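Side-chain contact in dermonecrotic toxin (Pasteurella multocida, PDB 2EBF), which is a mitogenic toxin that induces bone resorption and is associated with severe atrophic rhinitis in pigs, its C-terminal region carrying a thiol protease-like catalytic triad: residues Glu298-Asp302 with Leu303-Gln307. Residues are numbered along the deposited sequence; the frame is centred on the assembly and turned at random.
Sequences EVQGD and LGFEQ
The Phe305 ring meets the amide group of Gln300 at its edge, in the plane of the ring, and the two flat groups stand perpendicular, 90° apart. The amide end lies 3.4 Å from the ring, measured from Gln300 NE2 to Phe305 CD1; since the amide is probably turned over in the model, this is evidence for the place of the group and not for which of its atoms faces the ring. Other aromatic residues also meet the ring: Tyr267 stacks on it, while Tyr205 and Phe309 approach edge-to-face. Gln300 gets there with CG anti to the backbone N and the chain extended beyond it, which brings the amide to the Phe305 side chain. On the way its methylene passes the backbone, with Gln300 CG 3.4 Å from Leu303 O and 4.0 Å from Phe305 CA.

The backbone of the turn is closed by Leu303 N, which donates to Gln300 O at 3.2 Å, with an N-H...O angle of 149°; the donor sits above the carbonyl plane, 35° out of it. The same closure brings Leu303 CB to 3.4 Å from Gln300 O. One water joins the two sides of the bend, donating to Gly301 O (3.2 Å) and to Leu303 O (2.9 Å).

The positive phi of Gly301, a value that glycine accepts readily, ends the helical run. Gly301 and Asp302 are the central residues of a type II' beta turn from Gln300 to Leu303, with Gly301 at its first central place; Gly304 then takes the N-cap position of the next helix. The whole is a short turn connecting helix 288-300 to helix 305-309 at the surface of the toxin's C2 region.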
loop_
_atom_site.group_PDB
_atom_site.type_symbol
_atom_site.label_atom_id
_atom_site.label_comp_id
_atom_site.label_asym_id
_atom_site.label_seq_id
_atom_site.Cartn_x
_atom_site.Cartn_y
_atom_site.Cartn_z
ATOM N N GLU A 298 27.407 0.019 -17.064
ATOM C CA GLU A 298 27.637 0.023 -18.511
ATOM C C GLU A 298 26.947 -1.151 -19.185
ATOM O O GLU A 298 26.312 -0.977 -20.230
ATOM C CB GLU A 298 29.128 0.064 -18.859
ATOM C CG GLU A 298 29.699 1.467 -18.745
ATOM C CD GLU A 298 30.999 1.673 -19.507
ATOM O OE1 GLU A 298 31.327 0.869 -20.414
ATOM O OE2 GLU A 298 31.685 2.668 -19.191
ATOM N N VAL A 299 27.058 -2.335 -18.582
ATOM C CA VAL A 299 26.327 -3.517 -19.057
ATOM C C VAL A 299 24.818 -3.258 -19.073
ATOM O O VAL A 299 24.132 -3.638 -20.024
ATOM C CB VAL A 299 26.655 -4.782 -18.220
ATOM C CG1 VAL A 299 25.711 -5.933 -18.568
ATOM C CG2 VAL A 299 28.092 -5.216 -18.449
ATOM N N GLN A 300 24.324 -2.591 -18.028
ATOM C CA GLN A 300 22.909 -2.265 -17.879
ATOM C C GLN A 300 22.370 -1.453 -19.057
ATOM O O GLN A 300 21.268 -1.713 -19.546
ATOM C CB GLN A 300 22.695 -1.506 -16.567
ATOM C CG GLN A 300 21.282 -0.999 -16.341
ATOM C CD GLN A 300 21.203 0.066 -15.270
ATOM O OE1 GLN A 300 20.257 0.853 -15.239
ATOM N NE2 GLN A 300 22.191 0.098 -14.386
ATOM N N GLY A 301 23.154 -0.472 -19.501
ATOM C CA GLY A 301 22.782 0.363 -20.640
ATOM C C GLY A 301 21.503 1.154 -20.436
ATOM O O GLY A 301 21.322 1.810 -19.406
ATOM N N ASP A 302 20.611 1.070 -21.419
ATOM C CA ASP A 302 19.357 1.821 -21.428
ATOM C C ASP A 302 18.255 1.128 -20.622
ATOM O O ASP A 302 17.153 1.669 -20.463
ATOM C CB ASP A 302 18.895 2.052 -22.875
ATOM C CG ASP A 302 18.611 0.747 -23.627
ATOM O OD1 ASP A 302 19.310 -0.267 -23.386
ATOM O OD2 ASP A 302 17.690 0.734 -24.474
ATOM N N LEU A 303 18.551 -0.068 -20.119
ATOM C CA LEU A 303 17.601 -0.829 -19.313
ATOM C C LEU A 303 17.563 -0.299 -17.885
ATOM O O LEU A 303 18.453 0.454 -17.469
ATOM C CB LEU A 303 17.973 -2.318 -19.305
ATOM C CG LEU A 303 17.944 -3.094 -20.630
ATOM C CD1 LEU A 303 18.143 -4.576 -20.374
ATOM C CD2 LEU A 303 16.641 -2.858 -21.374
ATOM N N GLY A 304 16.529 -0.684 -17.138
ATOM C CA GLY A 304 16.526 -0.496 -15.690
ATOM C C GLY A 304 17.444 -1.527 -15.065
ATOM O O GLY A 304 17.644 -2.608 -15.629
ATOM N N PHE A 305 18.015 -1.203 -13.907
ATOM C CA PHE A 305 18.999 -2.087 -13.268
ATOM C C PHE A 305 18.375 -3.437 -12.948
ATOM O O PHE A 305 18.921 -4.495 -13.290
ATOM C CB PHE A 305 19.583 -1.447 -12.003
ATOM C CG PHE A 305 20.718 -2.227 -11.392
ATOM C CD1 PHE A 305 22.046 -1.933 -11.723
ATOM C CD2 PHE A 305 20.465 -3.251 -10.482
ATOM C CE1 PHE A 305 23.101 -2.651 -11.159
ATOM C CE2 PHE A 305 21.508 -3.975 -9.917
ATOM C CZ PHE A 305 22.830 -3.677 -10.255
ATOM N N GLU A 306 17.218 -3.391 -12.293
ATOM C CA GLU A 306 16.496 -4.603 -11.935
ATOM C C GLU A 306 15.960 -5.316 -13.175
ATOM O O GLU A 306 16.007 -6.538 -13.251
ATOM C CB GLU A 306 15.364 -4.277 -10.960
ATOM C CG GLU A 306 15.859 -3.727 -9.621
ATOM C CD GLU A 306 16.005 -2.212 -9.603
ATOM O OE1 GLU A 306 15.779 -1.562 -10.648
ATOM O OE2 GLU A 306 16.335 -1.670 -8.528
ATOM N N GLN A 307 15.459 -4.543 -14.141
ATOM C CA GLN A 307 14.998 -5.087 -15.425
ATOM C C GLN A 307 16.068 -5.959 -16.084
ATOM O O GLN A 307 15.768 -7.004 -16.661
ATOM C CB GLN A 307 14.608 -3.955 -16.386
ATOM C CG GLN A 307 14.111 -4.462 -17.741
ATOM C CD GLN A 307 13.786 -3.363 -18.726
ATOM O OE1 GLN A 307 12.948 -3.542 -19.617
ATOM N NE2 GLN A 307 14.439 -2.222 -18.581
HETATM O O HOH W 1 19.032 3.272 -17.800
#